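Local coordinates for protein aldose 1-epimerase (Caenorhabditis elegans, PDB 1LUR) that probably catalyses the interconversion of the alpha and beta anomers of aldoses such as galactose, as an aldose 1-epimerase of the galactose mutarotase family, at residues L23-L28 with N151-E156; A32-L37 with A173-D178; K45-V50 with S263-S268; L256-E261 with L300-Q305. All blocks are in the same frame, centred on the assembly; numbering follows the deposited sequence.

Contact 1: L23-L28 with N151-E156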
loop_
_atom_site.group_PDB
_atom_site.type_symbol
_atom_site.label_atom_id
_atom_site.label_comp_id
_atom_site.label_asym_id
_atom_site.label_seq_id
_atom_site.Cartn_x
_atom_site.Cartn_y
_atom_site.Cartn_z
ATOM N N LEU A 23 -20.344 -5.228 -2.560
ATOM C CA LEU A 23 -18.910 -4.956 -2.442
ATOM C C LEU A 23 -18.186 -6.258 -2.751
ATOM O O LEU A 23 -18.404 -7.266 -2.083
ATOM C CB LEU A 23 -18.554 -4.495 -1.023
ATOM C CG LEU A 23 -17.068 -4.385 -0.646
ATOM C CD1 LEU A 23 -16.359 -3.346 -1.515
ATOM C CD2 LEU A 23 -16.960 -4.003 0.825
ATOM N N THR A 24 -17.336 -6.246 -3.768
ATOM C CA THR A 24 -16.598 -7.441 -4.142
ATOM C C THR A 24 -15.106 -7.131 -4.261
ATOM O O THR A 24 -14.714 -6.052 -4.699
ATOM C CB THR A 24 -17.110 -8.015 -5.492
ATOM O OG1 THR A 24 -18.516 -8.277 -5.396
ATOM C CG2 THR A 24 -16.400 -9.319 -5.832
ATOM N N ALA A 25 -14.283 -8.086 -3.853
ATOM C CA ALA A 25 -12.837 -7.928 -3.913
ATOM C C ALA A 25 -12.241 -9.179 -4.537
ATOM O O ALA A 25 -12.636 -10.295 -4.205
ATOM C CB ALA A 25 -12.270 -7.725 -2.515
ATOM N N THR A 26 -11.302 -8.992 -5.453
ATOM C CA THR A 26 -10.666 -10.124 -6.103
ATOM C C THR A 26 -9.186 -10.115 -5.734
ATOM O O THR A 26 -8.489 -9.129 -5.964
ATOM C CB THR A 26 -10.817 -10.049 -7.626
ATOM O OG1 THR A 26 -12.209 -9.981 -7.962
ATOM C CG2 THR A 26 -10.212 -11.283 -8.275
ATOM N N LEU A 27 -8.720 -11.215 -5.154
ATOM C CA LEU A 27 -7.328 -11.340 -4.747
ATOM C C LEU A 27 -6.561 -12.337 -5.611
ATOM O O LEU A 27 -7.153 -13.163 -6.307
ATOM C CB LEU A 27 -7.248 -11.774 -3.285
ATOM C CG LEU A 27 -7.969 -10.900 -2.254
ATOM C CD1 LEU A 27 -7.572 -9.445 -2.460
ATOM C CD2 LEU A 27 -9.482 -11.061 -2.391
ATOM N N LEU A 28 -5.236 -12.255 -5.545
ATOM C CA LEU A 28 -4.361 -13.135 -6.308
ATOM C C LEU A 28 -3.244 -13.615 -5.384
ATOM O O LEU A 28 -2.556 -12.806 -4.759
ATOM C CB LEU A 28 -3.769 -12.374 -7.499
ATOM C CG LEU A 28 -2.962 -13.146 -8.546
ATOM C CD1 LEU A 28 -3.859 -14.165 -9.250
ATOM C CD2 LEU A 28 -2.390 -12.162 -9.559
ATOM N N ASN A 151 -19.613 -2.532 4.566
ATOM C CA ASN A 151 -18.991 -2.112 3.310
ATOM C C ASN A 151 -17.534 -1.745 3.517
ATOM O O ASN A 151 -17.032 -0.765 2.954
ATOM C CB ASN A 151 -19.726 -0.926 2.687
ATOM C CG ASN A 151 -21.052 -1.319 2.090
ATOM O OD1 ASN A 151 -21.172 -2.373 1.468
ATOM N ND2 ASN A 151 -22.057 -0.466 2.260
ATOM N N GLN A 152 -16.858 -2.544 4.330
ATOM C CA GLN A 152 -15.454 -2.311 4.613
ATOM C C GLN A 152 -14.575 -3.440 4.103
ATOM O O GLN A 152 -14.985 -4.604 4.061
ATOM C CB GLN A 152 -15.216 -2.197 6.118
ATOM C CG GLN A 152 -16.060 -1.172 6.838
ATOM C CD GLN A 152 -15.744 -1.135 8.313
ATOM O OE1 GLN A 152 -15.671 -2.176 8.965
ATOM N NE2 GLN A 152 -15.554 0.067 8.851
ATOM N N LEU A 153 -13.365 -3.077 3.704
ATOM C CA LEU A 153 -12.393 -4.036 3.216
ATOM C C LEU A 153 -11.356 -3.937 4.327
ATOM O O LEU A 153 -10.814 -2.857 4.586
ATOM C CB LEU A 153 -11.762 -3.603 1.891
ATOM C CG LEU A 153 -10.510 -4.416 1.524
ATOM C CD1 LEU A 153 -10.880 -5.882 1.295
ATOM C CD2 LEU A 153 -9.868 -3.834 0.275
ATOM N N ILE A 154 -11.120 -5.041 5.017
ATOM C CA ILE A 154 -10.146 -5.048 6.096
ATOM C C ILE A 154 -8.911 -5.835 5.686
ATOM O O ILE A 154 -9.013 -6.983 5.235
ATOM C CB ILE A 154 -10.730 -5.692 7.372
ATOM C CG1 ILE A 154 -11.881 -4.836 7.908
ATOM C CG2 ILE A 154 -9.635 -5.859 8.421
ATOM C CD1 ILE A 154 -12.623 -5.467 9.065
ATOM N N ILE A 155 -7.747 -5.207 5.823
ATOM C CA ILE A 155 -6.498 -5.863 5.476
ATOM C C ILE A 155 -5.722 -6.012 6.772
ATOM O O ILE A 155 -5.442 -5.027 7.458
ATOM C CB ILE A 155 -5.611 -5.041 4.509
ATOM C CG1 ILE A 155 -6.334 -4.774 3.189
ATOM C CG2 ILE A 155 -4.323 -5.816 4.229
ATOM C CD1 ILE A 155 -5.473 -4.035 2.172
ATOM N N GLU A 156 -5.399 -7.248 7.121
ATOM C CA GLU A 156 -4.652 -7.509 8.337
ATOM C C GLU A 156 -3.277 -7.990 7.926
ATOM O O GLU A 156 -3.142 -8.774 6.989
ATOM C CB GLU A 156 -5.317 -8.596 9.165
ATOM C CG GLU A 156 -6.644 -8.209 9.760
ATOM C CD GLU A 156 -7.379 -9.414 10.296
ATOM O OE1 GLU A 156 -6.829 -10.105 11.188
ATOM O OE2 GLU A 156 -8.501 -9.676 9.816
#
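Leu23 lies against the start of strand 152-160 where two layers of the beta-sandwich of the galactose mutarotase fold face each other. Strand 24-28 belongs to a small antiparallel sheet of four strands, strand 152-160 to the large antiparallel sheet, and the two pack through side chains. Leu23 has the most surface buried here. Its CG stands anti to the backbone N (chi1 170°), and chi2 of 62° turns CD2 toward Asn151: Leu23 CD2 is 3.6 Å from Asn151 C and 3.8 Å from Gln152 N, so a methyl group rests on the peptide link rather than on a side chain. The amide oxygen of Asn151, OD1, stands 4.2 Å from Leu23 CB. That oxygen is occupied by a hydrogen bond from Asn19 ND2, while Asn19 OD1 accepts from the backbone N of Leu23; one asparagine thus ties both residues together. Phe335 of strand 327-337 packs on both Leu23 and Leu153. Further along, Ala25 and Leu153 meet through apolar groups. The CA atoms of Ala25 and Leu153 are 8.1 Å apart, a gap bridged mainly by the longer side chain: Leu153 also touches Leu37 of strand 33-40, and its CD1 branch ends 4.5 Å from Ala25 CB.

Contact 2: A32-L37 with A173-D178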
loop_
_atom_site.group_PDB
_atom_site.type_symbol
_atom_site.label_atom_id
_atom_site.label_comp_id
_atom_site.label_asym_id
_atom_site.label_seq_id
_atom_site.Cartn_x
_atom_site.Cartn_y
_atom_site.Cartn_z
ATOM N N ALA A 32 0.160 -11.722 -2.956
ATOM C CA ALA A 32 -0.984 -11.470 -2.069
ATOM C C ALA A 32 -1.580 -10.137 -2.505
ATOM O O ALA A 32 -1.791 -9.229 -1.697
ATOM C CB ALA A 32 -0.519 -11.399 -0.618
ATOM N N THR A 33 -1.851 -10.055 -3.803
ATOM C CA THR A 33 -2.406 -8.880 -4.464
ATOM C C THR A 33 -3.910 -8.625 -4.495
ATOM O O THR A 33 -4.711 -9.545 -4.647
ATOM C CB THR A 33 -1.940 -8.858 -5.939
ATOM O OG1 THR A 33 -0.512 -8.954 -5.992
ATOM C CG2 THR A 33 -2.396 -7.580 -6.633
ATOM N N LEU A 34 -4.273 -7.351 -4.374
ATOM C CA LEU A 34 -5.667 -6.930 -4.409
ATOM C C LEU A 34 -5.829 -6.627 -5.896
ATOM O O LEU A 34 -5.433 -5.559 -6.366
ATOM C CB LEU A 34 -5.885 -5.655 -3.592
ATOM C CG LEU A 34 -7.281 -5.026 -3.707
ATOM C CD1 LEU A 34 -8.352 -6.063 -3.370
ATOM C CD2 LEU A 34 -7.381 -3.820 -2.771
ATOM N N ALA A 35 -6.387 -7.585 -6.631
ATOM C CA ALA A 35 -6.598 -7.447 -8.072
ATOM C C ALA A 35 -7.726 -6.504 -8.485
ATOM O O ALA A 35 -7.548 -5.663 -9.367
ATOM C CB ALA A 35 -6.833 -8.821 -8.686
ATOM N N LYS A 36 -8.892 -6.656 -7.867
ATOM C CA LYS A 36 -10.033 -5.806 -8.190
ATOM C C LYS A 36 -10.831 -5.500 -6.939
ATOM O O LYS A 36 -10.718 -6.195 -5.931
ATOM C CB LYS A 36 -10.981 -6.509 -9.163
ATOM C CG LYS A 36 -10.350 -7.181 -10.364
ATOM C CD LYS A 36 -11.381 -8.082 -11.050
ATOM C CE LYS A 36 -12.683 -7.331 -11.327
ATOM N NZ LYS A 36 -13.728 -8.204 -11.933
ATOM N N LEU A 37 -11.657 -4.462 -7.034
ATOM C CA LEU A 37 -12.517 -4.018 -5.942
ATOM C C LEU A 37 -13.666 -3.234 -6.579
ATOM O O LEU A 37 -13.523 -2.057 -6.916
ATOM C CB LEU A 37 -11.749 -3.135 -4.958
ATOM C CG LEU A 37 -12.455 -2.895 -3.618
ATOM C CD1 LEU A 37 -11.456 -2.394 -2.613
ATOM C CD2 LEU A 37 -13.590 -1.907 -3.777
ATOM N N ALA A 173 -2.147 -0.906 -3.566
ATOM C CA ALA A 173 -3.247 -0.739 -4.514
ATOM C C ALA A 173 -3.324 0.706 -5.005
ATOM O O ALA A 173 -3.187 1.644 -4.221
ATOM C CB ALA A 173 -4.565 -1.137 -3.862
ATOM N N TYR A 174 -3.522 0.872 -6.310
ATOM C CA TYR A 174 -3.630 2.189 -6.936
ATOM C C TYR A 174 -5.131 2.457 -7.039
ATOM O O TYR A 174 -5.854 1.681 -7.665
ATOM C CB TYR A 174 -3.033 2.180 -8.346
ATOM C CG TYR A 174 -1.519 2.133 -8.430
ATOM C CD1 TYR A 174 -0.803 0.994 -8.051
ATOM C CD2 TYR A 174 -0.806 3.213 -8.952
ATOM C CE1 TYR A 174 0.588 0.935 -8.202
ATOM C CE2 TYR A 174 0.577 3.164 -9.104
ATOM C CZ TYR A 174 1.269 2.026 -8.730
ATOM O OH TYR A 174 2.637 1.992 -8.890
ATOM N N TRP A 175 -5.593 3.554 -6.445
ATOM C CA TRP A 175 -7.012 3.885 -6.478
ATOM C C TRP A 175 -7.474 4.963 -7.454
ATOM O O TRP A 175 -6.819 5.985 -7.643
ATOM C CB TRP A 175 -7.483 4.261 -5.072
ATOM C CG TRP A 175 -7.184 3.224 -4.041
ATOM C CD1 TRP A 175 -6.026 3.086 -3.328
ATOM C CD2 TRP A 175 -8.044 2.156 -3.620
ATOM N NE1 TRP A 175 -6.112 2.002 -2.488
ATOM C CE2 TRP A 175 -7.339 1.412 -2.647
ATOM C CE3 TRP A 175 -9.340 1.754 -3.971
ATOM C CZ2 TRP A 175 -7.889 0.288 -2.019
ATOM C CZ3 TRP A 175 -9.886 0.638 -3.346
ATOM C CH2 TRP A 175 -9.159 -0.081 -2.382
ATOM N N ASN A 176 -8.630 4.703 -8.057
ATOM C CA ASN A 176 -9.281 5.582 -9.025
ATOM C C ASN A 176 -10.747 5.197 -8.847
ATOM O O ASN A 176 -11.156 4.096 -9.212
ATOM C CB ASN A 176 -8.818 5.274 -10.451
ATOM C CG ASN A 176 -9.491 6.158 -11.482
ATOM O OD1 ASN A 176 -10.718 6.170 -11.597
ATOM N ND2 ASN A 176 -8.693 6.908 -12.233
ATOM N N LEU A 177 -11.528 6.108 -8.279
ATOM C CA LEU A 177 -12.944 5.868 -8.028
ATOM C C LEU A 177 -13.980 6.122 -9.126
ATOM O O LEU A 177 -15.138 5.742 -8.960
ATOM C CB LEU A 177 -13.351 6.650 -6.776
ATOM C CG LEU A 177 -12.335 6.618 -5.626
ATOM C CD1 LEU A 177 -12.862 7.426 -4.445
ATOM C CD2 LEU A 177 -12.070 5.178 -5.212
ATOM N N ASP A 178 -13.598 6.743 -10.240
ATOM C CA ASP A 178 -14.586 6.999 -11.295
ATOM C C ASP A 178 -14.178 6.661 -12.723
ATOM O O ASP A 178 -14.955 6.871 -13.659
ATOM C CB ASP A 178 -15.040 8.461 -11.244
ATOM C CG ASP A 178 -13.887 9.434 -11.382
ATOM O OD1 ASP A 178 -13.012 9.203 -12.239
ATOM O OD2 ASP A 178 -13.861 10.438 -10.641
#
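The hydrophobic core of the beta-sandwich, where the small N-terminal sheet packs against strand 170-175, is built here round the indole of Trp175. Leu37 CD1 meets the six-membered ring at its edge, in the ring plane, 3.3 Å from Trp175 CH2 and 3.5 Å from Trp175 CZ3, a tight approach for a methyl group. Trp175 CG lies anti to its carbonyl carbon (chi1 -54°), and the indole extends from there so that its far rim reaches the leucines. Leu34 comes from another direction, its side chain roughly perpendicular to that of Trp175. Its CD2 branch divides its contact between the two partners, 4.2 Å from Trp175 CH2 and 4.0 Å from Ala173 CB. Both leucines can point into the core because Ala35 and Lys36 together face Thr26 in a classic beta bulge, which takes up the extra residue between them. Leu153 of strand 152-160 touches both Leu34 and Leu37, and Leu27 of strand 24-28 packs on Leu34. At the bulge, Phe59 of helix 56-61 touches Ala35, while the backbone of Trp175 bonds to Leu300 of strand 300-305, the next strand of its sheet.

Contact 3: K45-V50 with S263-S268; sequences KNQDLV and SGIELS
Apolar contacts join the two segments, and all of them converge on Ile265. Its CD1 is the tip that reaches furthest, 3.7 Å from Leu49 CD2 and 4.0 Å from Gln47 CB. Ile265 has CG1 anti to the carbonyl carbon (chi1 -67°) and an extended chain beyond it, which sends CD1 toward strand 46-48 and leaves CG2 as a second branch. Leu49 CD2 fits against both branches, lying 4.0 Å from Ile265 CG2, and the two side chains pass at a slant. Gln47 contributes the aliphatic root of its side chain, which then bends at chi2. Leu49 is buried further by Phe335, Leu37, Phe39 and Trp175.

The polar bonds run within each segment and brace its backbone. Asp48 OD1 accepts from Val50 N at 3.2 Å, an Asx turn in which the donor meets the oxygen on its anti side, 21° out of the carboxylate plane. The same oxygen takes a bond from Leu37 N, so two backbone amides hold the carboxylate. A weak bond, 3.4 Å long, links Gln47 NE2 to Asp48 O. Across the patch, Ser263 OG weakly accepts from Ile265 N and is also bonded to Leu177 O, fastening the turn that precedes strand 265-271.

Gln47 of strand 46-48, at one margin of the four-stranded sheet, and Leu49 just after that strand thus pack on Ile265 of strand 265-271, joining the small sheet to the large one as in the beta-sandwich of the mutarotase family.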
loop_
_atom_site.group_PDB
_atom_site.type_symbol
_atom_site.label_atom_id
_atom_site.label_comp_id
_atom_site.label_asym_id
_atom_site.label_seq_id
_atom_site.Cartn_x
_atom_site.Cartn_y
_atom_site.Cartn_z
ATOM N N LYS A 45 -24.083 2.109 -10.524
ATOM C CA LYS A 45 -23.254 1.389 -11.485
ATOM C C LYS A 45 -21.954 0.892 -10.850
ATOM O O LYS A 45 -21.246 1.656 -10.191
ATOM C CB LYS A 45 -22.926 2.289 -12.675
ATOM C CG LYS A 45 -22.019 1.642 -13.699
ATOM C CD LYS A 45 -21.676 2.610 -14.822
ATOM C CE LYS A 45 -20.741 1.970 -15.831
ATOM N NZ LYS A 45 -21.324 0.726 -16.412
ATOM N N ASN A 46 -21.650 -0.388 -11.056
ATOM C CA ASN A 46 -20.438 -0.994 -10.509
ATOM C C ASN A 46 -19.177 -0.372 -11.089
ATOM O O ASN A 46 -19.030 -0.236 -12.308
ATOM C CB ASN A 46 -20.415 -2.500 -10.786
ATOM C CG ASN A 46 -21.119 -3.310 -9.709
ATOM O OD1 ASN A 46 -21.365 -4.503 -9.881
ATOM N ND2 ASN A 46 -21.432 -2.668 -8.590
ATOM N N GLN A 47 -18.263 0.006 -10.205
ATOM C CA GLN A 47 -17.012 0.610 -10.623
ATOM C C GLN A 47 -15.859 -0.096 -9.927
ATOM O O GLN A 47 -15.918 -0.354 -8.721
ATOM C CB GLN A 47 -16.984 2.092 -10.261
ATOM C CG GLN A 47 -15.718 2.789 -10.714
ATOM C CD GLN A 47 -15.564 2.767 -12.220
ATOM O OE1 GLN A 47 -16.348 3.388 -12.940
ATOM N NE2 GLN A 47 -14.560 2.044 -12.708
ATOM N N ASP A 48 -14.829 -0.430 -10.696
ATOM C CA ASP A 48 -13.662 -1.100 -10.139
ATOM C C ASP A 48 -12.831 0.069 -9.628
ATOM O O ASP A 48 -12.393 0.913 -10.411
ATOM C CB ASP A 48 -12.900 -1.856 -11.228
ATOM C CG ASP A 48 -11.898 -2.846 -10.656
ATOM O OD1 ASP A 48 -11.247 -2.516 -9.638
ATOM O OD2 ASP A 48 -11.757 -3.948 -11.230
ATOM N N LEU A 49 -12.622 0.119 -8.319
ATOM C CA LEU A 49 -11.858 1.192 -7.705
ATOM C C LEU A 49 -10.332 1.095 -7.749
ATOM O O LEU A 49 -9.650 2.059 -7.415
ATOM C CB LEU A 49 -12.321 1.363 -6.258
ATOM C CG LEU A 49 -13.839 1.477 -6.076
ATOM C CD1 LEU A 49 -14.167 1.573 -4.595
ATOM C CD2 LEU A 49 -14.362 2.702 -6.822
ATOM N N VAL A 50 -9.792 -0.048 -8.157
ATOM C CA VAL A 50 -8.337 -0.194 -8.218
ATOM C C VAL A 50 -7.837 -0.597 -9.603
ATOM O O VAL A 50 -8.510 -1.327 -10.338
ATOM C CB VAL A 50 -7.825 -1.243 -7.199
ATOM C CG1 VAL A 50 -8.281 -0.868 -5.800
ATOM C CG2 VAL A 50 -8.320 -2.632 -7.573
ATOM N N SER A 263 -18.407 10.161 -9.600
ATOM C CA SER A 263 -19.055 8.879 -9.330
ATOM C C SER A 263 -19.756 8.856 -7.978
ATOM O O SER A 263 -20.522 7.941 -7.688
ATOM C CB SER A 263 -18.031 7.744 -9.380
ATOM O OG SER A 263 -17.053 7.901 -8.367
ATOM N N GLY A 264 -19.481 9.859 -7.152
ATOM C CA GLY A 264 -20.100 9.923 -5.843
ATOM C C GLY A 264 -19.564 8.880 -4.879
ATOM O O GLY A 264 -20.085 8.725 -3.771
ATOM N N ILE A 265 -18.527 8.158 -5.295
ATOM C CA ILE A 265 -17.935 7.131 -4.443
ATOM C C ILE A 265 -16.894 7.735 -3.508
ATOM O O ILE A 265 -16.068 8.556 -3.915
ATOM C CB ILE A 265 -17.263 6.013 -5.277
ATOM C CG1 ILE A 265 -18.326 5.236 -6.058
ATOM C CG2 ILE A 265 -16.483 5.070 -4.361
ATOM C CD1 ILE A 265 -17.758 4.163 -6.954
ATOM N N GLU A 266 -16.941 7.327 -2.247
ATOM C CA GLU A 266 -16.001 7.830 -1.262
ATOM C C GLU A 266 -15.299 6.673 -0.564
ATOM O O GLU A 266 -15.869 5.593 -0.397
ATOM C CB GLU A 266 -16.731 8.701 -0.241
ATOM C CG GLU A 266 -15.868 9.200 0.898
ATOM C CD GLU A 266 -16.560 10.270 1.716
ATOM O OE1 GLU A 266 -16.041 10.635 2.793
ATOM O OE2 GLU A 266 -17.626 10.753 1.276
ATOM N N LEU A 267 -14.048 6.907 -0.183
ATOM C CA LEU A 267 -13.228 5.915 0.498
ATOM C C LEU A 267 -12.629 6.564 1.734
ATOM O O LEU A 267 -12.033 7.637 1.645
ATOM C CB LEU A 267 -12.099 5.436 -0.420
ATOM C CG LEU A 267 -10.912 4.746 0.258
ATOM C CD1 LEU A 267 -11.390 3.447 0.887
ATOM C CD2 LEU A 267 -9.799 4.477 -0.745
ATOM N N SER A 268 -12.804 5.931 2.890
ATOM C CA SER A 268 -12.264 6.462 4.133
ATOM C C SER A 268 -11.359 5.373 4.687
ATOM O O SER A 268 -11.658 4.184 4.561
ATOM C CB SER A 268 -13.381 6.774 5.134
ATOM O OG SER A 268 -13.943 5.587 5.663
#

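Contact 4: L256-E261 with L300-Q305; sequences LRFWSE and LAIEPQ
Leu300 and Phe258 make the closest approach between strand 256-259 and strand 300-305, members of two different sheets. Starting at Leu300 CB, the side chain already touches the ring, 3.8 Å from Phe258 CZ and slightly farther from Phe258 CE2. CG lies anti to the backbone N (chi1 178°), and from it the CD2 branch swings over the aromatic face. This methyl sits 3.6 Å from the centroid of the Phe258 ring, off the ring normal by 19°, in a CH-pi contact displaced a little toward the rim. Its nearest ring carbon is CE1, with Phe258 CE1 to Leu300 CD2 at 3.5 Å, and CZ follows closely. CG anti to the backbone N carries the Phe258 ring out from strand 256-259 toward the other sheet, and chi2 sets the turn of its plane, one face of which takes Leu300 CD2.

Ile302 carries the packing along. Ile302 CD1 approaches the same ring obliquely, 4.3 Å from Phe258 CD2, and Ile302 CG2 lies 4.2 Å from Leu256 CD1. Two residues from each strand, at alternate positions, meet between the layers. Around them, the ring of His186 meets that of Phe258, Leu188 touches both Phe258 and Leu256, and Trp175 and Ile269 pack on Ile302.

The strands run nearly antiparallel, at 159°, but their axes come no closer than 11.1 Å, too far for backbone pairing. Such spacing, bridged by leucine, isoleucine and phenylalanine side chains, is that of facing sheets in a beta-sandwich, here the core of the galactose mutarotase fold.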
loop_
_atom_site.group_PDB
_atom_site.type_symbol
_atom_site.label_atom_id
_atom_site.label_comp_id
_atom_site.label_asym_id
_atom_site.label_seq_id
_atom_site.Cartn_x
_atom_site.Cartn_y
_atom_site.Cartn_z
ATOM N N LEU A 256 -8.051 9.372 6.672
ATOM C CA LEU A 256 -8.033 9.755 5.272
ATOM C C LEU A 256 -9.373 9.508 4.593
ATOM O O LEU A 256 -10.016 8.482 4.816
ATOM C CB LEU A 256 -6.928 8.988 4.540
ATOM C CG LEU A 256 -6.851 9.098 3.014
ATOM C CD1 LEU A 256 -5.451 8.728 2.549
ATOM C CD2 LEU A 256 -7.880 8.183 2.368
ATOM N N ARG A 257 -9.777 10.464 3.762
ATOM C CA ARG A 257 -11.032 10.394 3.018
ATOM C C ARG A 257 -10.681 10.758 1.579
ATOM O O ARG A 257 -10.123 11.825 1.319
ATOM C CB ARG A 257 -12.042 11.389 3.598
ATOM C CG ARG A 257 -12.210 11.264 5.113
ATOM C CD ARG A 257 -12.988 12.436 5.702
ATOM N NE ARG A 257 -12.913 12.478 7.164
ATOM C CZ ARG A 257 -11.796 12.701 7.855
ATOM N NH1 ARG A 257 -10.647 12.907 7.222
ATOM N NH2 ARG A 257 -11.825 12.719 9.183
ATOM N N PHE A 258 -11.000 9.862 0.653
ATOM C CA PHE A 258 -10.726 10.051 -0.768
ATOM C C PHE A 258 -12.052 9.855 -1.501
ATOM O O PHE A 258 -12.714 8.831 -1.328
ATOM C CB PHE A 258 -9.694 9.002 -1.204
ATOM C CG PHE A 258 -9.171 9.174 -2.605
ATOM C CD1 PHE A 258 -8.697 10.407 -3.046
ATOM C CD2 PHE A 258 -9.092 8.082 -3.463
ATOM C CE1 PHE A 258 -8.149 10.544 -4.324
ATOM C CE2 PHE A 258 -8.546 8.208 -4.740
ATOM C CZ PHE A 258 -8.072 9.444 -5.172
ATOM N N TRP A 259 -12.451 10.825 -2.316
ATOM C CA TRP A 259 -13.713 10.687 -3.033
ATOM C C TRP A 259 -13.776 11.413 -4.369
ATOM O O TRP A 259 -12.921 12.243 -4.690
ATOM C CB TRP A 259 -14.863 11.159 -2.134
ATOM C CG TRP A 259 -14.884 12.643 -1.885
ATOM C CD1 TRP A 259 -15.531 13.592 -2.629
ATOM C CD2 TRP A 259 -14.218 13.350 -0.830
ATOM N NE1 TRP A 259 -15.312 14.842 -2.101
ATOM C CE2 TRP A 259 -14.509 14.723 -0.997
ATOM C CE3 TRP A 259 -13.403 12.956 0.239
ATOM C CZ2 TRP A 259 -14.013 15.705 -0.131
ATOM C CZ3 TRP A 259 -12.909 13.936 1.100
ATOM C CH2 TRP A 259 -13.218 15.293 0.908
ATOM N N SER A 260 -14.810 11.085 -5.137
ATOM C CA SER A 260 -15.045 11.673 -6.450
ATOM C C SER A 260 -16.484 12.176 -6.554
ATOM O O SER A 260 -17.426 11.384 -6.481
ATOM C CB SER A 260 -14.797 10.625 -7.537
ATOM O OG SER A 260 -15.428 10.993 -8.752
ATOM N N GLU A 261 -16.658 13.487 -6.715
ATOM C CA GLU A 261 -18.002 14.049 -6.826
ATOM C C GLU A 261 -18.659 13.466 -8.067
ATOM O O GLU A 261 -19.884 13.354 -8.143
ATOM C CB GLU A 261 -17.949 15.578 -6.927
ATOM C CG GLU A 261 -17.411 16.258 -5.675
ATOM C CD GLU A 261 -17.304 17.765 -5.819
ATOM O OE1 GLU A 261 -16.822 18.230 -6.874
ATOM O OE2 GLU A 261 -17.682 18.485 -4.868
ATOM N N LEU A 300 -4.234 6.951 -7.532
ATOM C CA LEU A 300 -3.585 7.369 -6.305
ATOM C C LEU A 300 -3.241 6.135 -5.488
ATOM O O LEU A 300 -4.133 5.444 -4.990
ATOM C CB LEU A 300 -4.506 8.273 -5.487
ATOM C CG LEU A 300 -3.939 8.736 -4.141
ATOM C CD1 LEU A 300 -2.773 9.681 -4.380
ATOM C CD2 LEU A 300 -5.018 9.431 -3.328
ATOM N N ALA A 301 -1.948 5.846 -5.373
ATOM C CA ALA A 301 -1.508 4.694 -4.603
ATOM C C ALA A 301 -1.597 5.124 -3.150
ATOM O O ALA A 301 -1.058 6.160 -2.768
ATOM C CB ALA A 301 -0.075 4.323 -4.961
ATOM N N ILE A 302 -2.308 4.342 -2.348
ATOM C CA ILE A 302 -2.471 4.642 -0.936
ATOM C C ILE A 302 -1.812 3.485 -0.200
ATOM O O ILE A 302 -2.300 2.353 -0.239
ATOM C CB ILE A 302 -3.968 4.759 -0.573
ATOM C CG1 ILE A 302 -4.604 5.881 -1.404
ATOM C CG2 ILE A 302 -4.122 5.050 0.904
ATOM C CD1 ILE A 302 -6.083 6.132 -1.109
ATOM N N GLU A 303 -0.700 3.778 0.464
ATOM C CA GLU A 303 0.049 2.764 1.196
ATOM C C GLU A 303 0.275 3.022 2.679
ATOM O O GLU A 303 1.230 3.707 3.058
ATOM C CB GLU A 303 1.407 2.576 0.507
ATOM C CG GLU A 303 1.368 2.888 -0.985
ATOM C CD GLU A 303 2.737 2.911 -1.652
ATOM O OE1 GLU A 303 2.867 3.572 -2.702
ATOM O OE2 GLU A 303 3.678 2.269 -1.147
ATOM N N PRO A 304 -0.614 2.493 3.539
ATOM C CA PRO A 304 -0.479 2.667 4.989
ATOM C C PRO A 304 0.778 1.875 5.336
ATOM O O PRO A 304 0.887 0.713 4.959
ATOM C CB PRO A 304 -1.743 2.015 5.532
ATOM C CG PRO A 304 -2.749 2.302 4.444
ATOM C CD PRO A 304 -1.956 1.990 3.193
ATOM N N GLN A 305 1.713 2.480 6.054
ATOM C CA GLN A 305 2.952 1.769 6.394
ATOM C C GLN A 305 3.716 2.528 7.465
ATOM O O GLN A 305 3.249 3.554 7.964
ATOM C CB GLN A 305 3.840 1.741 5.143
ATOM C CG GLN A 305 4.191 3.177 4.701
ATOM C CD GLN A 305 5.162 3.276 3.531
ATOM O OE1 GLN A 305 4.864 2.846 2.418
ATOM N NE2 GLN A 305 6.329 3.869 3.780
#

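The four contacts join three sheets of the mutarotase beta-sandwich, with centres 10 to 15 Å apart. Contacts 1, 2 and 3 take their first segments from successive strands of the N-terminal four-stranded sheet, and their segments alternate along the chain; contacts 1 and 2 both close before contact 4 opens, whereas contacts 3 and 4 cross. The large sheet supplies strands to contacts 1, 3 and 4, and the seven-stranded sheet gives neighbouring strands 170-175 and 300-305 to contacts 2 and 4. Contact 2 touches each of the others, while contact 1 stays about 6 and 7 Å, between nearest atoms, from contacts 3 and 4. Contact 2 thus links the others into one packed region, formed from sequence-distant parts of the chain.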